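Local coordinates for DNA polymerase III subunit beta (Deinococcus radiodurans, PDB 4TRT), which forms a ring-shaped head-to-tail homodimer around DNA and probably tethers DNA polymerases and other proteins to it, giving them processivity, at residues Ala4-Lys9 against Glu85-Glu90; Phe68-His73 against Phe105-Gly110; Val140-Ser145 against Arg174-Asp179; Gly155-His160 against Gly233-Tyr238. One frame throughout, in Å; residues are numbered along the deposited sequence. Where two conformers were deposited one is given.

In the fold
Interactions 1 and 2 lie in the N-terminal domain, partly buried; interactions 3 and 4 are buried contacts of the central domain, their centres about 40 Å or more from the first two. Interactions 1 and 2 reach the same five-stranded sheet, but 1 is a regular antiparallel ladder within it, while 2 ties the strand that is outermost within this chain to the edge of another sheet through one backbone bond and close packing. Interactions 3 and 4 touch each other, with Ile177 CD1 against Tyr238 CE1, and share a nine-stranded sheet. Interaction 3 is mainly apolar packing with two water bridges, one of them to an arginine; interaction 4 sets a lysine-aromatic contact beside a buried carboxylate.

Interaction 1 (Ala4-Lys9 against Glu85-Glu90); sequences ANVTKK and ELVELE
Val6 and Val87 form a hydrogen-bonded pair in the antiparallel ladder between strands 2-7 and 86-92 of the N-terminal domain: Val6 N gives to Val87 O at 3.0 Å, and Val87 N to Val6 O at 2.8 Å. Ala4 and Leu89 make the next such pair, and all four side chains share one face of the sheet, where Ala4 and Leu89 pack on Leu43 of strand 42-48. Val6 CG1, set between the backbone N and the carbonyl carbon (chi1 63°), lies 3.9 Å from Val87 CB. On the other face Asn5 and Glu88 run side by side. Where helix 8-21 begins, Lys8 N still bonds to Glu85 O at 2.9 Å, though from above the carbonyl plane. Lys8 CB meets Val87 CG2 at 3.7 Å; further out the chain bends at chi3 (74°), and NZ donates to the carbonyls of Leu82 and Gly84, staying 4.1 Å from Glu85 OE2. An alanine in place of Lys8 would probably leave those two carbonyls without this donor and the turn before strand 86-92 freer to shift. Over the Asn5 face, one water donates to Asn5 OD1 at 3.0 Å and to Val87 O at 3.1 Å.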
loop_
_atom_site.group_PDB
_atom_site.type_symbol
_atom_site.label_atom_id
_atom_site.label_comp_id
_atom_site.label_asym_id
_atom_site.label_seq_id
_atom_site.Cartn_x
_atom_site.Cartn_y
_atom_site.Cartn_z
ATOM N N ALA A 4 6.993 26.171 -23.954
ATOM C CA ALA A 4 8.049 25.896 -22.992
ATOM C C ALA A 4 8.641 24.505 -23.218
ATOM O O ALA A 4 7.921 23.569 -23.541
ATOM C CB ALA A 4 7.531 26.035 -21.558
ATOM N N ASN A 5 9.959 24.391 -23.069
ATOM C CA ASN A 5 10.620 23.092 -23.078
ATOM C C ASN A 5 11.169 22.824 -21.693
ATOM O O ASN A 5 11.915 23.624 -21.167
ATOM C CB ASN A 5 11.726 23.054 -24.134
ATOM C CG ASN A 5 11.170 22.917 -25.532
ATOM O OD1 ASN A 5 10.623 21.872 -25.907
ATOM N ND2 ASN A 5 11.297 23.966 -26.306
ATOM N N VAL A 6 10.776 21.702 -21.112
ATOM C CA VAL A 6 11.119 21.376 -19.746
ATOM C C VAL A 6 11.462 19.876 -19.651
ATOM O O VAL A 6 10.992 19.062 -20.452
ATOM C CB VAL A 6 9.948 21.776 -18.785
ATOM C CG1 VAL A 6 8.683 20.996 -19.094
ATOM C CG2 VAL A 6 10.324 21.594 -17.328
ATOM N N THR A 7 12.334 19.535 -18.706
ATOM C CA THR A 7 12.678 18.146 -18.410
ATOM C C THR A 7 11.524 17.511 -17.649
ATOM O O THR A 7 10.997 18.118 -16.715
ATOM C CB THR A 7 13.975 18.098 -17.584
ATOM O OG1 THR A 7 15.075 18.446 -18.436
ATOM C CG2 THR A 7 14.210 16.741 -17.008
ATOM N N LYS A 8 11.121 16.307 -18.045
ATOM C CA LYS A 8 10.032 15.610 -17.369
ATOM C C LYS A 8 10.354 15.371 -15.888
ATOM O O LYS A 8 9.483 15.558 -15.032
ATOM C CB LYS A 8 9.695 14.282 -18.042
ATOM C CG LYS A 8 8.476 13.585 -17.447
ATOM C CD LYS A 8 8.168 12.249 -18.108
ATOM C CE LYS A 8 9.157 11.161 -17.699
ATOM N NZ LYS A 8 9.004 9.955 -18.539
ATOM N N LYS A 9 11.590 14.956 -15.607
ATOM C CA LYS A 9 12.030 14.640 -14.248
ATOM C C LYS A 9 11.813 15.818 -13.309
ATOM O O LYS A 9 11.275 15.661 -12.210
ATOM C CB LYS A 9 13.508 14.243 -14.238
ATOM C CG LYS A 9 14.068 13.969 -12.839
ATOM C CD LYS A 9 15.496 13.449 -12.893
ATOM C CE LYS A 9 16.257 13.771 -11.612
ATOM N NZ LYS A 9 15.424 13.530 -10.395
ATOM N N GLU A 85 11.702 11.851 -22.033
ATOM C CA GLU A 85 12.349 12.634 -20.970
ATOM C C GLU A 85 12.194 14.147 -21.120
ATOM O O GLU A 85 12.453 14.873 -20.169
ATOM C CB GLU A 85 13.826 12.270 -20.837
ATOM C CG GLU A 85 14.057 10.871 -20.283
ATOM C CD GLU A 85 13.290 10.547 -18.990
ATOM O OE1 GLU A 85 12.896 11.459 -18.214
ATOM O OE2 GLU A 85 13.069 9.340 -18.754
ATOM N N LEU A 86 11.796 14.617 -22.305
ATOM C CA LEU A 86 11.685 16.038 -22.561
ATOM C C LEU A 86 10.243 16.376 -22.941
ATOM O O LEU A 86 9.621 15.697 -23.789
ATOM C CB LEU A 86 12.676 16.510 -23.631
ATOM C CG LEU A 86 14.172 16.290 -23.364
ATOM C CD1 LEU A 86 14.969 16.781 -24.569
ATOM C CD2 LEU A 86 14.674 16.955 -22.090
ATOM N N VAL A 87 9.722 17.418 -22.297
ATOM C CA VAL A 87 8.309 17.797 -22.441
ATOM C C VAL A 87 8.202 19.160 -23.124
ATOM O O VAL A 87 8.925 20.084 -22.778
ATOM C CB VAL A 87 7.608 17.821 -21.077
ATOM C CG1 VAL A 87 6.112 18.145 -21.222
ATOM C CG2 VAL A 87 7.784 16.482 -20.351
ATOM N N GLU A 88 7.307 19.264 -24.103
ATOM C CA GLU A 88 6.942 20.548 -24.686
ATOM C C GLU A 88 5.554 20.971 -24.180
ATOM O O GLU A 88 4.598 20.205 -24.275
ATOM C CB GLU A 88 6.935 20.477 -26.217
ATOM C CG GLU A 88 6.719 21.851 -26.844
ATOM C CD GLU A 88 6.582 21.850 -28.349
ATOM O OE1 GLU A 88 5.841 21.002 -28.887
ATOM O OE2 GLU A 88 7.190 22.740 -28.978
ATOM N N LEU A 89 5.466 22.187 -23.647
ATOM C CA LEU A 89 4.195 22.805 -23.271
ATOM C C LEU A 89 3.902 23.879 -24.289
ATOM O O LEU A 89 4.821 24.588 -24.742
ATOM C CB LEU A 89 4.273 23.432 -21.876
ATOM C CG LEU A 89 4.601 22.470 -20.747
ATOM C CD1 LEU A 89 4.713 23.214 -19.419
ATOM C CD2 LEU A 89 3.559 21.344 -20.717
ATOM N N GLU A 90 2.643 23.970 -24.700
ATOM C CA GLU A 90 2.191 25.042 -25.575
ATOM C C GLU A 90 0.808 25.502 -25.112
ATOM O O GLU A 90 -0.044 24.687 -24.801
ATOM C CB GLU A 90 2.152 24.594 -27.040
ATOM C CG GLU A 90 1.625 25.666 -28.000
ATOM C CD GLU A 90 1.498 25.200 -29.441
ATOM O OE1 GLU A 90 2.171 24.233 -29.846
ATOM O OE2 GLU A 90 0.728 25.827 -30.192
HETATM O O HOH W 1 11.836 19.948 -23.935
HETATM O O HOH W 2 13.415 13.841 -17.651
#

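Interaction 2 (Phe68-His73 against Phe105-Gly110); sequences FVVPAH and FKLQTG
Thr109 leans on Val69 and Val70 where two beta-sheets of the N-terminal domain meet at a corner, strands 68-71 and 105-108 running 105° apart. Thr109 CB sits 3.3 Å from Val69 O. With chi1 at 55°, OG1 stands between the backbone N and the carbonyl carbon and hydrogen-bonds to Gln94 OE1. The other branch, CG2, reaches Val70 CG1 at 3.9 Å and comes obliquely to the Phe68 ring, 4.3 Å from CD2. Two residues earlier, Leu107 adds a looser apolar touch, CD2 to Val70 CB at 4.2 Å, and packs also on Phe75 and Ile78 of helix 72-81. The backbone closes the corner: Gly110 N gives to Val69 O at 2.9 Å, approaching from above the carbonyl plane. Packing is tight here, Val69 CG2 lying 3.4 Å from Gly110 CA, and a side chain on the glycine would run into that methyl. Further back along the same strand, Phe105 and Lys106 pair in an antiparallel ladder with a strand of the second subunit. A single water spans the corner, accepting from Val69 N at 3.0 Å and donating to Gly110 O at 2.8 Å.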
loop_
_atom_site.group_PDB
_atom_site.type_symbol
_atom_site.label_atom_id
_atom_site.label_comp_id
_atom_site.label_asym_id
_atom_site.label_seq_id
_atom_site.Cartn_x
_atom_site.Cartn_y
_atom_site.Cartn_z
ATOM N N PHE A 68 -1.379 30.710 -16.670
ATOM C CA PHE A 68 -2.609 29.938 -16.832
ATOM C C PHE A 68 -2.856 29.067 -15.615
ATOM O O PHE A 68 -1.953 28.874 -14.801
ATOM C CB PHE A 68 -2.544 29.062 -18.107
ATOM C CG PHE A 68 -1.425 28.067 -18.113
ATOM C CD1 PHE A 68 -0.171 28.411 -18.610
ATOM C CD2 PHE A 68 -1.616 26.780 -17.648
ATOM C CE1 PHE A 68 0.861 27.485 -18.633
ATOM C CE2 PHE A 68 -0.585 25.848 -17.655
ATOM C CZ PHE A 68 0.664 26.206 -18.150
ATOM N N VAL A 69 -4.079 28.540 -15.514
ATOM C CA VAL A 69 -4.424 27.528 -14.529
ATOM C C VAL A 69 -4.933 26.252 -15.211
ATOM O O VAL A 69 -5.575 26.296 -16.258
ATOM C CB VAL A 69 -5.463 28.027 -13.499
ATOM C CG1 VAL A 69 -4.910 29.211 -12.695
ATOM C CG2 VAL A 69 -6.790 28.381 -14.165
ATOM N N VAL A 70 -4.620 25.116 -14.605
ATOM C CA VAL A 70 -5.085 23.814 -15.053
ATOM C C VAL A 70 -5.378 22.969 -13.803
ATOM O O VAL A 70 -4.819 23.238 -12.737
ATOM C CB VAL A 70 -4.033 23.076 -15.923
ATOM C CG1 VAL A 70 -4.024 23.580 -17.359
ATOM C CG2 VAL A 70 -2.649 23.174 -15.283
ATOM N N PRO A 71 -6.260 21.960 -13.917
ATOM C CA PRO A 71 -6.497 21.066 -12.773
ATOM C C PRO A 71 -5.184 20.375 -12.363
ATOM O O PRO A 71 -4.535 19.728 -13.199
ATOM C CB PRO A 71 -7.519 20.051 -13.301
ATOM C CG PRO A 71 -8.073 20.637 -14.555
ATOM C CD PRO A 71 -7.005 21.533 -15.115
ATOM N N ALA A 72 -4.798 20.536 -11.099
ATOM C CA ALA A 72 -3.480 20.142 -10.637
ATOM C C ALA A 72 -3.226 18.639 -10.729
ATOM O O ALA A 72 -2.155 18.227 -11.177
ATOM C CB ALA A 72 -3.245 20.633 -9.213
ATOM N N HIS A 73 -4.188 17.819 -10.313
ATOM C CA HIS A 73 -3.944 16.369 -10.245
ATOM C C HIS A 73 -3.951 15.721 -11.597
ATOM O O HIS A 73 -3.138 14.828 -11.877
ATOM C CB HIS A 73 -4.914 15.699 -9.290
ATOM C CG HIS A 73 -4.720 16.135 -7.871
ATOM N ND1 HIS A 73 -5.184 17.323 -7.420
ATOM C CD2 HIS A 73 -4.057 15.536 -6.802
ATOM C CE1 HIS A 73 -4.839 17.481 -6.139
ATOM N NE2 HIS A 73 -4.153 16.391 -5.750
ATOM N N PHE A 105 -1.143 15.580 -25.585
ATOM C CA PHE A 105 -2.248 15.715 -24.650
ATOM C C PHE A 105 -2.709 17.172 -24.668
ATOM O O PHE A 105 -1.891 18.068 -24.774
ATOM C CB PHE A 105 -1.804 15.283 -23.234
ATOM C CG PHE A 105 -1.725 13.795 -23.060
ATOM C CD1 PHE A 105 -0.715 13.064 -23.657
ATOM C CD2 PHE A 105 -2.681 13.122 -22.327
ATOM C CE1 PHE A 105 -0.667 11.678 -23.527
ATOM C CE2 PHE A 105 -2.623 11.753 -22.167
ATOM C CZ PHE A 105 -1.631 11.029 -22.787
ATOM N N LYS A 106 -4.016 17.398 -24.598
ATOM C CA LYS A 106 -4.584 18.744 -24.506
ATOM C C LYS A 106 -5.393 18.844 -23.231
ATOM O O LYS A 106 -6.269 18.021 -23.013
ATOM C CB LYS A 106 -5.544 19.050 -25.672
ATOM C CG LYS A 106 -5.077 18.686 -27.064
ATOM C CD LYS A 106 -3.864 19.464 -27.515
ATOM C CE LYS A 106 -3.665 19.283 -29.015
ATOM N NZ LYS A 106 -2.279 19.600 -29.439
ATOM N N LEU A 107 -5.112 19.846 -22.399
ATOM C CA LEU A 107 -5.931 20.143 -21.224
ATOM C C LEU A 107 -6.629 21.498 -21.381
ATOM O O LEU A 107 -5.998 22.490 -21.763
ATOM C CB LEU A 107 -5.081 20.233 -19.954
ATOM C CG LEU A 107 -4.496 19.011 -19.282
ATOM C CD1 LEU A 107 -3.439 18.430 -20.208
ATOM C CD2 LEU A 107 -3.887 19.409 -17.941
ATOM N N GLN A 108 -7.925 21.532 -21.079
ATOM C CA GLN A 108 -8.639 22.793 -20.968
ATOM C C GLN A 108 -8.108 23.583 -19.781
ATOM O O GLN A 108 -7.972 23.041 -18.693
ATOM C CB GLN A 108 -10.138 22.549 -20.790
ATOM C CG GLN A 108 -10.809 22.113 -22.079
ATOM C CD GLN A 108 -10.770 23.171 -23.172
ATOM O OE1 GLN A 108 -11.323 24.269 -23.034
ATOM N NE2 GLN A 108 -10.115 22.835 -24.277
ATOM N N THR A 109 -7.773 24.846 -20.004
ATOM C CA THR A 109 -7.285 25.715 -18.937
ATOM C C THR A 109 -8.467 26.417 -18.281
ATOM O O THR A 109 -9.547 26.478 -18.858
ATOM C CB THR A 109 -6.321 26.779 -19.484
ATOM O OG1 THR A 109 -6.975 27.493 -20.531
ATOM C CG2 THR A 109 -5.066 26.135 -20.045
ATOM N N GLY A 110 -8.245 26.977 -17.092
ATOM C CA GLY A 110 -9.305 27.603 -16.312
ATOM C C GLY A 110 -9.231 29.114 -16.286
ATOM O O GLY A 110 -8.545 29.744 -17.099
HETATM O O HOH W 3 -5.813 29.701 -17.671
#

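Interaction 3 (Val140-Ser145 against Arg174-Asp179); sequences VRYAAS and RVAIRD
Tyr142 and Arg174 cross obliquely, ring and guanidinium planes 63° apart. Arg174 NH1 lies at the edge of the tyrosine ring, 3.6 Å from CD1; Tyr142 CD1 in turn stands over one face of the guanidinium, with Ala143 CA over that same face. Tyr142 CG lies between the backbone N and the carbonyl carbon (chi1 71°), and the ring reaches across toward strand 175-181, its OH 3.4 Å from Ala176 CB. That methyl is enclosed from several directions: Val140 CB approaches it at 3.7 Å and Ala143 CB at 3.8 Å, while Val140 CG1 reaches on to Arg178 N at 3.6 Å.

The polar groups of the two segments are joined by water. One water donates to Ala143 O at 3.0 Å and accepts from Arg174 NE, also at 3.0 Å; another bonds to Tyr142 OH and donates to Val175 O. Arg174 NH1 has its salt bridge with Asp322, and the Tyr142 hydroxyl bonds to that of Tyr353. An alanine in place of Tyr142 would probably leave the Tyr353 hydroxyl without this mate and open a gap beside Ala176 CB and the guanidinium.

In bacterial relatives, partner proteins dock in the cleft between the central and C-terminal domains, and the turn of Val175 away from the loop, onto Val241 and Val356, is consistent with a place there. The loop after helix 130-140 is packed on strand 175-181, with strand 164-170 beside Val140 and Ala143, and strand 353-357 and helix 317-324 beside Tyr142.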
loop_
_atom_site.group_PDB
_atom_site.type_symbol
_atom_site.label_atom_id
_atom_site.label_comp_id
_atom_site.label_asym_id
_atom_site.label_seq_id
_atom_site.Cartn_x
_atom_site.Cartn_y
_atom_site.Cartn_z
ATOM N N VAL A 140 9.861 15.029 16.586
ATOM C CA VAL A 140 8.976 15.533 17.668
ATOM C C VAL A 140 7.502 15.647 17.326
ATOM O O VAL A 140 6.684 15.741 18.228
ATOM C CB VAL A 140 9.472 16.872 18.238
ATOM C CG1 VAL A 140 10.953 16.745 18.601
ATOM C CG2 VAL A 140 9.182 18.026 17.263
ATOM N N ARG A 141 7.164 15.563 16.040
ATOM C CA ARG A 141 5.816 15.851 15.528
ATOM C C ARG A 141 4.704 15.021 16.182
ATOM O O ARG A 141 3.619 15.532 16.447
ATOM C CB ARG A 141 5.820 15.627 13.995
ATOM C CG ARG A 141 4.500 15.229 13.351
ATOM C CD ARG A 141 3.641 16.455 13.262
ATOM N NE ARG A 141 2.318 16.256 12.669
ATOM C CZ ARG A 141 1.189 16.136 13.359
ATOM N NH1 ARG A 141 1.187 16.094 14.691
ATOM N NH2 ARG A 141 0.049 16.040 12.695
ATOM N N TYR A 142 4.960 13.737 16.424
ATOM C CA TYR A 142 3.972 12.854 17.054
ATOM C C TYR A 142 3.398 13.380 18.388
ATOM O O TYR A 142 2.295 13.015 18.776
ATOM C CB TYR A 142 4.584 11.465 17.293
ATOM C CG TYR A 142 5.626 11.446 18.404
ATOM C CD1 TYR A 142 5.245 11.307 19.730
ATOM C CD2 TYR A 142 6.988 11.582 18.127
ATOM C CE1 TYR A 142 6.174 11.303 20.748
ATOM C CE2 TYR A 142 7.933 11.588 19.146
ATOM C CZ TYR A 142 7.518 11.438 20.454
ATOM O OH TYR A 142 8.412 11.404 21.489
ATOM N N ALA A 143 4.152 14.205 19.112
ATOM C CA ALA A 143 3.737 14.641 20.453
ATOM C C ALA A 143 2.686 15.750 20.447
ATOM O O ALA A 143 2.042 15.999 21.476
ATOM C CB ALA A 143 4.955 15.090 21.268
ATOM N N ALA A 144 2.544 16.443 19.320
ATOM C CA ALA A 144 1.555 17.518 19.193
ATOM C C ALA A 144 0.177 16.894 19.003
ATOM O O ALA A 144 0.047 15.877 18.331
ATOM C CB ALA A 144 1.885 18.428 18.019
ATOM N N SER A 145 -0.848 17.498 19.604
ATOM C CA SER A 145 -2.219 17.036 19.402
ATOM C C SER A 145 -3.121 18.188 19.026
ATOM O O SER A 145 -3.150 19.233 19.688
ATOM C CB SER A 145 -2.806 16.326 20.626
ATOM O OG SER A 145 -4.192 16.032 20.398
ATOM N N ARG A 174 3.219 14.213 27.881
ATOM C CA ARG A 174 4.408 13.779 27.131
ATOM C C ARG A 174 5.026 14.948 26.376
ATOM O O ARG A 174 4.346 15.893 26.011
ATOM C CB ARG A 174 4.126 12.617 26.186
ATOM C CG ARG A 174 3.166 12.913 25.054
ATOM C CD ARG A 174 3.029 11.662 24.218
ATOM N NE ARG A 174 2.067 11.771 23.132
ATOM C CZ ARG A 174 1.989 10.900 22.121
ATOM N NH1 ARG A 174 2.822 9.869 22.045
ATOM N NH2 ARG A 174 1.085 11.066 21.168
ATOM N N VAL A 175 6.329 14.842 26.128
ATOM C CA VAL A 175 7.101 15.884 25.488
ATOM C C VAL A 175 8.094 15.212 24.545
ATOM O O VAL A 175 8.647 14.147 24.864
ATOM C CB VAL A 175 7.916 16.709 26.521
ATOM C CG1 VAL A 175 8.469 17.957 25.848
ATOM C CG2 VAL A 175 7.068 17.077 27.741
ATOM N N ALA A 176 8.322 15.836 23.397
ATOM C CA ALA A 176 9.375 15.415 22.474
ATOM C C ALA A 176 10.190 16.653 22.137
ATOM O O ALA A 176 9.620 17.707 21.841
ATOM C CB ALA A 176 8.776 14.814 21.219
ATOM N N ILE A 177 11.511 16.499 22.192
ATOM C CA ILE A 177 12.478 17.577 21.981
ATOM C C ILE A 177 13.571 17.084 21.054
ATOM O O ILE A 177 14.040 15.950 21.182
ATOM C CB ILE A 177 13.142 17.972 23.320
ATOM C CG1 ILE A 177 12.103 18.505 24.312
ATOM C CG2 ILE A 177 14.289 18.981 23.125
ATOM C CD1 ILE A 177 12.629 18.577 25.724
ATOM N N ARG A 178 13.963 17.915 20.088
ATOM C CA ARG A 178 15.199 17.680 19.367
ATOM C C ARG A 178 15.967 18.984 19.171
ATOM O O ARG A 178 15.412 19.960 18.664
ATOM C CB ARG A 178 14.947 17.007 18.023
ATOM C CG ARG A 178 16.249 16.554 17.361
ATOM C CD ARG A 178 16.134 15.196 16.698
ATOM N NE ARG A 178 17.452 14.660 16.368
ATOM C CZ ARG A 178 17.667 13.469 15.821
ATOM N NH1 ARG A 178 16.656 12.656 15.547
ATOM N NH2 ARG A 178 18.910 13.081 15.566
ATOM N N ASP A 179 17.221 18.981 19.609
ATOM C CA ASP A 179 18.179 20.077 19.404
ATOM C C ASP A 179 18.918 19.816 18.114
ATOM O O ASP A 179 19.225 18.664 17.803
ATOM C CB ASP A 179 19.200 20.133 20.555
ATOM C CG ASP A 179 18.600 20.651 21.848
ATOM O OD1 ASP A 179 17.897 21.684 21.814
ATOM O OD2 ASP A 179 18.799 20.026 22.907
HETATM O O HOH W 4 7.114 11.319 24.415
HETATM O O HOH W 5 0.104 13.912 22.383
#

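Interaction 4 (Gly155-His160 against Gly233-Tyr238); sequences GIKLEH and GDFPDY
Lys157 and Phe235 each carry CG anti to the backbone N (chi1 -167° and -155°): the Phe235 torsion sets its ring carbon CG beneath Lys157 CB, and the lysine torsion carries Lys157 CG toward Phe235 CB. Here strand 155-161 of the central domain's antiparallel sheet meets the irregular connection that runs on toward the C-terminal domain. Lys157 CB makes a CH-pi contact with Phe235, 3.9 Å from the ring centroid and 17° off the normal. Pro236 CD lies over the opposite face, and Phe153 adds an edge-to-face ring contact. Beyond CG the lysine stays extended, its CD passing 3.6 Å from Phe235 CB.

At the end of this chain Lys157 NZ forms a salt bridge with Glu159 OE2 at 2.8 Å. Tyr238 and Glu159 meet tip to tip: Tyr238 OH donates to the same OE2 at 2.6 Å, from its syn side. The two donors reach that oxygen from opposite faces of the carboxylate plane, a grip that should limit its rotation and is likely to keep the buried group ionised. His161 NE2 bonds to Glu159 OE1 and steadies the carboxylate, while Arg166 NH1 bonds to the Tyr238 hydroxyl. Asp237, the centre of an inverse gamma turn, links Pro236 to Tyr238. A water ties the lysine to this turn, accepting from Lys157 NZ at 2.7 Å and donating to Pro236 O at 3.0 Å.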
loop_
_atom_site.group_PDB
_atom_site.type_symbol
_atom_site.label_atom_id
_atom_site.label_comp_id
_atom_site.label_asym_id
_atom_site.label_seq_id
_atom_site.Cartn_x
_atom_site.Cartn_y
_atom_site.Cartn_z
ATOM N N GLY A 155 0.623 22.937 18.080
ATOM C CA GLY A 155 1.748 23.276 17.211
ATOM C C GLY A 155 3.095 22.817 17.734
ATOM O O GLY A 155 3.196 22.236 18.820
ATOM N N ILE A 156 4.127 23.038 16.929
ATOM C CA ILE A 156 5.482 22.682 17.303
ATOM C C ILE A 156 6.249 23.984 17.587
ATOM O O ILE A 156 6.285 24.894 16.742
ATOM C CB ILE A 156 6.204 21.882 16.191
ATOM C CG1 ILE A 156 5.691 20.441 16.070
ATOM C CG2 ILE A 156 7.693 21.792 16.515
ATOM C CD1 ILE A 156 4.234 20.287 15.761
ATOM N N LYS A 157 6.865 24.077 18.765
ATOM C CA LYS A 157 7.645 25.256 19.108
ATOM C C LYS A 157 9.026 25.155 18.471
ATOM O O LYS A 157 9.632 24.102 18.499
ATOM C CB LYS A 157 7.821 25.402 20.618
ATOM C CG LYS A 157 8.357 26.777 21.040
ATOM C CD LYS A 157 8.886 26.741 22.458
ATOM C CE LYS A 157 9.229 28.114 23.029
ATOM N NZ LYS A 157 9.957 27.941 24.314
ATOM N N LEU A 158 9.497 26.259 17.896
ATOM C CA LEU A 158 10.891 26.391 17.485
ATOM C C LEU A 158 11.560 27.447 18.367
ATOM O O LEU A 158 11.057 28.563 18.486
ATOM C CB LEU A 158 10.968 26.796 16.013
ATOM C CG LEU A 158 12.392 27.034 15.482
ATOM C CD1 LEU A 158 13.148 25.715 15.465
ATOM C CD2 LEU A 158 12.387 27.636 14.087
ATOM N N GLU A 159 12.676 27.081 18.992
ATOM C CA GLU A 159 13.468 27.975 19.837
ATOM C C GLU A 159 14.836 28.178 19.220
ATOM O O GLU A 159 15.434 27.212 18.734
ATOM C CB GLU A 159 13.745 27.328 21.195
ATOM C CG GLU A 159 12.569 27.132 22.110
ATOM C CD GLU A 159 12.939 26.374 23.374
ATOM O OE1 GLU A 159 14.134 26.145 23.636
ATOM O OE2 GLU A 159 12.022 25.997 24.124
ATOM N N HIS A 160 15.349 29.406 19.272
ATOM C CA HIS A 160 16.736 29.682 18.878
ATOM C C HIS A 160 17.618 29.931 20.077
ATOM O O HIS A 160 17.212 30.601 21.029
ATOM C CB HIS A 160 16.801 30.852 17.912
ATOM C CG HIS A 160 16.403 30.485 16.507
ATOM N ND1 HIS A 160 15.130 30.546 16.071
ATOM C CD2 HIS A 160 17.165 30.023 15.441
ATOM C CE1 HIS A 160 15.087 30.155 14.784
ATOM N NE2 HIS A 160 16.335 29.836 14.403
ATOM N N GLY A 233 0.466 33.185 21.059
ATOM C CA GLY A 233 0.640 32.763 22.444
ATOM C C GLY A 233 2.052 32.299 22.702
ATOM O O GLY A 233 2.846 32.150 21.783
ATOM N N ASP A 234 2.362 32.070 23.968
ATOM C CA ASP A 234 3.635 31.505 24.357
ATOM C C ASP A 234 3.435 30.013 24.600
ATOM O O ASP A 234 2.519 29.585 25.305
ATOM C CB ASP A 234 4.158 32.168 25.644
ATOM C CG ASP A 234 4.583 33.626 25.444
ATOM O OD1 ASP A 234 4.932 34.018 24.312
ATOM O OD2 ASP A 234 4.596 34.380 26.442
ATOM N N PHE A 235 4.310 29.215 24.026
ATOM C CA PHE A 235 4.364 27.805 24.374
ATOM C C PHE A 235 4.593 27.626 25.882
ATOM O O PHE A 235 5.378 28.365 26.482
ATOM C CB PHE A 235 5.482 27.139 23.593
ATOM C CG PHE A 235 5.281 25.672 23.388
ATOM C CD1 PHE A 235 4.389 25.209 22.429
ATOM C CD2 PHE A 235 5.982 24.760 24.146
ATOM C CE1 PHE A 235 4.215 23.853 22.237
ATOM C CE2 PHE A 235 5.793 23.410 23.972
ATOM C CZ PHE A 235 4.907 22.954 23.013
ATOM N N PRO A 236 3.903 26.654 26.511
ATOM C CA PRO A 236 4.036 26.535 27.965
ATOM C C PRO A 236 5.420 26.075 28.426
ATOM O O PRO A 236 6.223 25.601 27.618
ATOM C CB PRO A 236 2.970 25.491 28.331
ATOM C CG PRO A 236 2.017 25.485 27.168
ATOM C CD PRO A 236 2.904 25.704 25.985
ATOM N N ASP A 237 5.690 26.212 29.713
ATOM C CA ASP A 237 6.983 25.825 30.276
ATOM C C ASP A 237 7.074 24.296 30.409
ATOM O O ASP A 237 6.798 23.735 31.460
ATOM C CB ASP A 237 7.211 26.522 31.621
ATOM C CG ASP A 237 8.620 26.297 32.179
ATOM O OD1 ASP A 237 9.457 25.696 31.484
ATOM O OD2 ASP A 237 8.894 26.715 33.327
ATOM N N TYR A 238 7.463 23.644 29.321
ATOM C CA TYR A 238 7.644 22.180 29.280
ATOM C C TYR A 238 8.762 21.669 30.206
ATOM O O TYR A 238 8.741 20.498 30.584
ATOM C CB TYR A 238 7.889 21.696 27.833
ATOM C CG TYR A 238 9.133 22.275 27.205
ATOM C CD1 TYR A 238 10.366 21.665 27.369
ATOM C CD2 TYR A 238 9.075 23.442 26.457
ATOM C CE1 TYR A 238 11.515 22.198 26.824
ATOM C CE2 TYR A 238 10.218 23.979 25.888
ATOM C CZ TYR A 238 11.435 23.362 26.080
ATOM O OH TYR A 238 12.583 23.897 25.554
HETATM O O HOH W 6 8.590 27.033 26.502
#